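Local coordinates for protein HRI1 (Saccharomyces cerevisiae, PDB 3RBY) that is of unknown function and not essential, but interacts with HRR25, at residues L6-F11 / F126-Q131; E19-L24 / R37-P42. One frame throughout, in Å; residues are numbered along the deposited sequence.

Contact 1 of 2, residues L6-F11 / F126-Q131. Unlike the reference sequence in segment 126-131: Met-129 (reference Leu).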
loop_
_atom_site.group_PDB
_atom_site.type_symbol
_atom_site.label_atom_id
_atom_site.label_comp_id
_atom_site.label_asym_id
_atom_site.label_seq_id
_atom_site.Cartn_x
_atom_site.Cartn_y
_atom_site.Cartn_z
ATOM N N LEU A 6 -8.360 6.625 -2.663
ATOM C CA LEU A 6 -7.076 5.994 -2.988
ATOM C C LEU A 6 -5.844 6.711 -2.416
ATOM O O LEU A 6 -5.746 7.942 -2.449
ATOM C CB LEU A 6 -6.930 5.808 -4.496
ATOM C CG LEU A 6 -8.120 5.015 -5.046
ATOM C CD1 LEU A 6 -9.148 5.984 -5.595
ATOM C CD2 LEU A 6 -7.693 4.010 -6.118
ATOM N N LYS A 7 -4.907 5.918 -1.898
ATOM C CA LYS A 7 -3.666 6.425 -1.333
ATOM C C LYS A 7 -2.568 6.167 -2.359
ATOM O O LYS A 7 -2.426 5.033 -2.843
ATOM C CB LYS A 7 -3.363 5.700 -0.030
ATOM C CG LYS A 7 -2.282 6.348 0.817
ATOM C CD LYS A 7 -0.884 5.837 0.466
ATOM C CE LYS A 7 0.185 6.738 1.119
ATOM N NZ LYS A 7 1.586 6.312 0.801
ATOM N N ARG A 8 -1.822 7.203 -2.742
ATOM C CA ARG A 8 -0.784 6.982 -3.743
ATOM C C ARG A 8 0.421 6.297 -3.102
ATOM O O ARG A 8 0.846 6.687 -2.012
ATOM C CB ARG A 8 -0.362 8.275 -4.447
ATOM C CG ARG A 8 0.585 7.987 -5.594
ATOM C CD ARG A 8 0.624 9.067 -6.658
ATOM N NE ARG A 8 1.150 10.348 -6.182
ATOM C CZ ARG A 8 2.432 10.589 -5.965
ATOM N NH1 ARG A 8 3.309 9.615 -6.153
ATOM N NH2 ARG A 8 2.847 11.781 -5.541
ATOM N N LEU A 9 0.947 5.280 -3.793
ATOM C CA LEU A 9 2.057 4.447 -3.311
ATOM C C LEU A 9 3.381 4.824 -3.960
ATOM O O LEU A 9 4.440 4.663 -3.351
ATOM C CB LEU A 9 1.790 2.969 -3.600
ATOM C CG LEU A 9 0.568 2.372 -2.907
ATOM C CD1 LEU A 9 0.280 0.953 -3.432
ATOM C CD2 LEU A 9 0.765 2.390 -1.390
ATOM N N LEU A 10 3.322 5.284 -5.208
ATOM C CA LEU A 10 4.514 5.781 -5.882
ATOM C C LEU A 10 4.168 6.625 -7.087
ATOM O O LEU A 10 3.103 6.455 -7.690
ATOM C CB LEU A 10 5.464 4.641 -6.288
ATOM C CG LEU A 10 5.168 3.825 -7.543
ATOM C CD1 LEU A 10 5.609 4.570 -8.813
ATOM C CD2 LEU A 10 5.877 2.485 -7.457
ATOM N N PHE A 11 5.089 7.528 -7.414
ATOM C CA PHE A 11 5.064 8.362 -8.610
ATOM C C PHE A 11 6.364 8.067 -9.369
ATOM O O PHE A 11 7.436 7.978 -8.756
ATOM C CB PHE A 11 5.046 9.839 -8.194
ATOM C CG PHE A 11 4.794 10.797 -9.328
ATOM C CD1 PHE A 11 4.195 10.367 -10.503
ATOM C CD2 PHE A 11 5.162 12.129 -9.219
ATOM C CE1 PHE A 11 3.970 11.249 -11.553
ATOM C CE2 PHE A 11 4.933 13.020 -10.268
ATOM C CZ PHE A 11 4.339 12.574 -11.436
ATOM N N PHE A 126 4.379 9.015 -17.486
ATOM C CA PHE A 126 4.422 8.834 -16.037
ATOM C C PHE A 126 3.656 7.592 -15.608
ATOM O O PHE A 126 2.829 7.048 -16.365
ATOM C CB PHE A 126 3.851 10.058 -15.302
ATOM C CG PHE A 126 2.365 10.245 -15.485
ATOM C CD1 PHE A 126 1.867 11.020 -16.533
ATOM C CD2 PHE A 126 1.465 9.653 -14.607
ATOM C CE1 PHE A 126 0.489 11.194 -16.705
ATOM C CE2 PHE A 126 0.090 9.822 -14.768
ATOM C CZ PHE A 126 -0.398 10.593 -15.817
ATOM N N ARG A 127 3.941 7.149 -14.387
ATOM C CA ARG A 127 3.177 6.075 -13.775
ATOM C C ARG A 127 2.948 6.345 -12.298
ATOM O O ARG A 127 3.826 6.828 -11.592
ATOM C CB ARG A 127 3.833 4.705 -13.964
ATOM C CG ARG A 127 3.335 3.680 -12.946
ATOM C CD ARG A 127 3.708 2.262 -13.326
ATOM N NE ARG A 127 5.018 2.200 -13.957
ATOM C CZ ARG A 127 5.254 1.548 -15.087
ATOM N NH1 ARG A 127 6.473 1.541 -15.611
ATOM N NH2 ARG A 127 4.265 0.895 -15.687
ATOM N N GLU A 128 1.747 6.023 -11.845
ATOM C CA GLU A 128 1.405 6.168 -10.448
ATOM C C GLU A 128 0.714 4.915 -9.991
ATOM O O GLU A 128 -0.161 4.401 -10.682
ATOM C CB GLU A 128 0.505 7.382 -10.243
ATOM C CG GLU A 128 1.297 8.656 -10.221
ATOM C CD GLU A 128 0.444 9.881 -10.398
ATOM O OE1 GLU A 128 0.151 10.212 -11.565
ATOM O OE2 GLU A 128 0.071 10.514 -9.386
ATOM N N MET A 129 1.119 4.419 -8.828
ATOM C CA MET A 129 0.487 3.249 -8.248
ATOM C C MET A 129 -0.438 3.672 -7.118
ATOM O O MET A 129 -0.059 4.484 -6.259
ATOM C CB MET A 129 1.549 2.277 -7.756
ATOM C CG MET A 129 1.324 0.837 -8.200
ATOM S SD MET A 129 1.208 0.694 -9.985
ATOM C CE MET A 129 2.575 1.723 -10.412
ATOM N N TRP A 130 -1.647 3.111 -7.122
ATOM C CA TRP A 130 -2.680 3.512 -6.173
ATOM C C TRP A 130 -3.215 2.367 -5.339
ATOM O O TRP A 130 -3.530 1.289 -5.863
ATOM C CB TRP A 130 -3.868 4.185 -6.881
ATOM C CG TRP A 130 -3.497 5.443 -7.570
ATOM C CD1 TRP A 130 -3.092 5.575 -8.870
ATOM C CD2 TRP A 130 -3.459 6.760 -7.000
ATOM N NE1 TRP A 130 -2.818 6.895 -9.146
ATOM C CE2 TRP A 130 -3.029 7.644 -8.019
ATOM C CE3 TRP A 130 -3.754 7.280 -5.734
ATOM C CZ2 TRP A 130 -2.889 9.017 -7.809
ATOM C CZ3 TRP A 130 -3.608 8.636 -5.524
ATOM C CH2 TRP A 130 -3.187 9.494 -6.559
ATOM N N GLN A 131 -3.354 2.647 -4.044
ATOM C CA GLN A 131 -3.913 1.710 -3.097
ATOM C C GLN A 131 -5.330 2.137 -2.672
ATOM O O GLN A 131 -5.504 3.156 -1.995
ATOM C CB GLN A 131 -3.018 1.617 -1.860
ATOM C CG GLN A 131 -3.621 0.724 -0.783
ATOM C CD GLN A 131 -3.626 -0.736 -1.197
ATOM O OE1 GLN A 131 -2.561 -1.369 -1.255
ATOM N NE2 GLN A 131 -4.811 -1.278 -1.503
#
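Arg-8 lays its CB over one face of the Trp-130 indole, a CH-pi contact 3.8 Å from the centroid of the six-membered ring and displaced toward the rim at CZ3 and CH2. With CG anti to the backbone N (chi1 -173°), the chain leaves this face, and the guanidinium does not stack there: it stands at 79° to the indole plane, with CH2 of Trp-130 at its edge. The Leu-6 side chain crosses that of Trp-130 at about a right angle, CB to CE3 of Trp-130 at 3.7 Å. On the Phe-11 ring, Arg-127 O lies at the edge, while Glu-128 CG touches CD1 of Phe-11 at 3.4 Å, the two side chains running side by side. OE2 of Glu-128 reaches NE of Arg-8 at 3.4 Å from well outside the guanidinium plane, so this salt bridge works through charge and not through a directed N-H; OE2 also pairs with Arg-37. An alanine here would probably leave both Arg-8 and Arg-37 without this acidic mate and open a gap beside the Phe-11 ring.

The backbones form an antiparallel pair with a beta bulge, where Leu-9 and Leu-10 lie opposite Met-129. Lys-7 and Gln-131 exchange two bonds, each 2.8 Å between N and O. Leu-9, its psi turned to -32°, then gives its N-H to Met-129 O, whereas Met-129 N bonds to Leu-10 O.

Glu-19 and Glu-52 add carboxylates for Arg-8, and Glu-110 bonds to Trp-130 NE1. Strand 4-12 lies between strands 124-132 and 24-27 of one antiparallel sheet, with strand 108-114 beyond 124-132.

Contact 2 of 2, residues E19-L24 / R37-P42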
loop_
_atom_site.group_PDB
_atom_site.type_symbol
_atom_site.label_atom_id
_atom_site.label_comp_id
_atom_site.label_asym_id
_atom_site.label_seq_id
_atom_site.Cartn_x
_atom_site.Cartn_y
_atom_site.Cartn_z
ATOM N N GLU A 19 8.241 8.259 -3.555
ATOM C CA GLU A 19 6.974 8.786 -3.068
ATOM C C GLU A 19 7.260 9.812 -1.981
ATOM O O GLU A 19 7.505 9.443 -0.826
ATOM C CB GLU A 19 6.043 7.665 -2.561
ATOM C CG GLU A 19 4.704 8.157 -2.013
ATOM C CD GLU A 19 3.960 9.018 -3.028
ATOM O OE1 GLU A 19 3.273 8.443 -3.904
ATOM O OE2 GLU A 19 4.086 10.263 -2.966
ATOM N N ARG A 20 7.222 11.098 -2.352
ATOM C CA ARG A 20 7.549 12.176 -1.409
ATOM C C ARG A 20 6.321 12.757 -0.703
ATOM O O ARG A 20 6.442 13.667 0.135
ATOM C CB ARG A 20 8.357 13.303 -2.102
ATOM C CG ARG A 20 9.753 12.875 -2.629
ATOM C CD ARG A 20 10.707 14.080 -2.868
ATOM N NE ARG A 20 10.805 14.924 -1.670
ATOM C CZ ARG A 20 10.461 16.213 -1.628
ATOM N NH1 ARG A 20 10.548 16.895 -0.487
ATOM N NH2 ARG A 20 10.039 16.823 -2.730
ATOM N N THR A 21 5.138 12.231 -1.021
ATOM C CA THR A 21 3.888 12.827 -0.532
ATOM C C THR A 21 3.056 11.871 0.314
ATOM O O THR A 21 3.283 10.648 0.288
ATOM C CB THR A 21 2.977 13.213 -1.702
ATOM O OG1 THR A 21 2.437 12.022 -2.287
ATOM C CG2 THR A 21 3.741 13.975 -2.774
ATOM N N PHE A 22 2.014 12.416 0.932
ATOM C CA PHE A 22 0.963 11.634 1.569
ATOM C C PHE A 22 -0.319 11.918 0.778
ATOM O O PHE A 22 -1.250 12.544 1.287
ATOM C CB PHE A 22 0.792 12.041 3.031
ATOM C CG PHE A 22 -0.332 11.332 3.731
ATOM C CD1 PHE A 22 -0.800 11.782 4.953
ATOM C CD2 PHE A 22 -0.922 10.214 3.164
ATOM C CE1 PHE A 22 -1.833 11.131 5.599
ATOM C CE2 PHE A 22 -1.956 9.559 3.805
ATOM C CZ PHE A 22 -2.412 10.018 5.024
ATOM N N THR A 23 -0.348 11.465 -0.475
ATOM C CA THR A 23 -1.416 11.763 -1.405
ATOM C C THR A 23 -2.640 10.853 -1.216
ATOM O O THR A 23 -2.527 9.616 -1.151
ATOM C CB THR A 23 -0.915 11.641 -2.845
ATOM O OG1 THR A 23 0.001 12.704 -3.102
ATOM C CG2 THR A 23 -2.092 11.712 -3.855
ATOM N N LEU A 24 -3.809 11.479 -1.157
ATOM C CA LEU A 24 -5.080 10.773 -1.142
ATOM C C LEU A 24 -5.925 11.366 -2.262
ATOM O O LEU A 24 -6.021 12.597 -2.383
ATOM C CB LEU A 24 -5.796 10.966 0.205
ATOM C CG LEU A 24 -5.334 10.151 1.425
ATOM C CD1 LEU A 24 -6.123 10.499 2.672
ATOM C CD2 LEU A 24 -5.442 8.657 1.169
ATOM N N ARG A 37 -1.813 16.556 -2.391
ATOM C CA ARG A 37 -0.513 15.862 -2.413
ATOM C C ARG A 37 0.554 16.530 -1.535
ATOM O O ARG A 37 1.636 16.882 -2.008
ATOM C CB ARG A 37 -0.042 15.677 -3.865
ATOM C CG ARG A 37 -1.196 15.147 -4.772
ATOM C CD ARG A 37 -0.763 14.565 -6.124
ATOM N NE ARG A 37 -1.884 13.849 -6.730
ATOM C CZ ARG A 37 -1.847 13.148 -7.861
ATOM N NH1 ARG A 37 -0.729 13.055 -8.564
ATOM N NH2 ARG A 37 -2.947 12.525 -8.285
ATOM N N PRO A 38 0.253 16.684 -0.238
ATOM C CA PRO A 38 1.196 17.351 0.676
ATOM C C PRO A 38 2.488 16.549 0.774
ATOM O O PRO A 38 2.417 15.322 0.829
ATOM C CB PRO A 38 0.455 17.323 2.020
ATOM C CG PRO A 38 -0.433 16.109 1.924
ATOM C CD PRO A 38 -0.833 15.990 0.476
ATOM N N PHE A 39 3.644 17.211 0.765
ATOM C CA PHE A 39 4.912 16.522 1.038
ATOM C C PHE A 39 4.935 15.991 2.465
ATOM O O PHE A 39 4.326 16.595 3.366
ATOM C CB PHE A 39 6.089 17.480 0.885
ATOM C CG PHE A 39 6.310 17.951 -0.511
ATOM C CD1 PHE A 39 6.157 19.292 -0.837
ATOM C CD2 PHE A 39 6.675 17.050 -1.504
ATOM C CE1 PHE A 39 6.381 19.721 -2.142
ATOM C CE2 PHE A 39 6.890 17.461 -2.801
ATOM C CZ PHE A 39 6.748 18.794 -3.129
ATOM N N VAL A 40 5.642 14.881 2.682
ATOM C CA VAL A 40 5.791 14.336 4.037
ATOM C C VAL A 40 6.917 15.056 4.770
ATOM O O VAL A 40 6.770 15.446 5.944
ATOM C CB VAL A 40 6.083 12.832 4.034
ATOM C CG1 VAL A 40 6.346 12.359 5.451
ATOM C CG2 VAL A 40 4.908 12.061 3.413
ATOM N N LYS A 41 8.036 15.217 4.060
ATOM C CA LYS A 41 9.199 15.935 4.566
ATOM C C LYS A 41 9.596 17.084 3.629
ATOM O O LYS A 41 10.565 16.982 2.862
ATOM C CB LYS A 41 10.363 14.970 4.787
ATOM C CG LYS A 41 10.110 13.952 5.897
ATOM C CD LYS A 41 11.338 13.079 6.140
ATOM C CE LYS A 41 10.934 11.615 6.334
ATOM N NZ LYS A 41 12.105 10.681 6.300
ATOM N N PRO A 42 8.841 18.174 3.695
ATOM C CA PRO A 42 9.098 19.339 2.846
ATOM C C PRO A 42 10.372 20.070 3.255
ATOM O O PRO A 42 10.665 20.183 4.444
ATOM C CB PRO A 42 7.881 20.228 3.102
ATOM C CG PRO A 42 7.445 19.870 4.476
ATOM C CD PRO A 42 7.718 18.402 4.621
HETATM O O HOH W 1 8.851 14.526 1.670
#
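Arg-20 spreads its guanidinium almost flat on the Phe-39 ring, the planes 26° apart and the centres 4.5 Å from each other. The overlap is uneven: NH2 of Arg-20 comes closest, 3.2 Å from CE2 of Phe-39, and CD2 lies over one face of the guanidinium. A bend of the arginine chain at chi3 (53°) turns NE aside from the extended line. NH1 makes a weak bond to Lys-41 O at the guanidinium edge, and its stronger partner is Glu-46.

Thr-23 and Arg-37 meet differently, the short side chain crossing the long one. OG1 of Thr-23 abuts CB of Arg-37 at 3.1 Å, and its methyl CG2 rests near CG and NE; the Arg-37 guanidinium goes on to a salt bridge with Glu-128. That hydroxyl donates to Thr-21 OG1 at 2.7 Å, which in turn donates to Glu-19 OE2 from above the carboxylate plane. Thr-21 N takes the anti lone pair of the same oxygen at 3.0 Å, so two donors of one residue grip OE2.

Between these side-chain groups the backbones bridge once, at Thr-21 and Phe-39. Phe-22 N bonds to Pro-38 O at 2.9 Å, nearly in line with the carbonyl, and Val-40 N to Arg-20 O, also at 2.9 Å; a water joins Arg-20 O to Lys-41 N. Val-40 CG2 then packs on the Phe-22 CB.

The contact ties the loop joining strands 4-12 and 24-27 to the end of strand 33-38. Here Phe-22 reaches Arg-196 on strand 192-199 of the other sheet through a cation-pi contact and its carbonyl, and Asn-146 of the second subunit packs on Phe-22 and Val-40.

Both contacts serve the larger sheet, contact 2 nested within the chain loop that contact 1 closes. Contact 1 is mostly buried and joins two neighbouring strands by a regular ladder broken at one bulge; contact 2 is partly buried, pins an irregular loop at a strand's end through a single bridge, and includes an arginine-aromatic stack between partly exposed residues. Their chemistry interlocks where they touch: Arg-8 pairs with Glu-19, and Glu-128 with Arg-37 (OE2 to NH1 2.8 Å), so each contact supplies one acid and one base to the other. Both also reach the second subunit, and contact 2 meets Arg-196 on the second sheet.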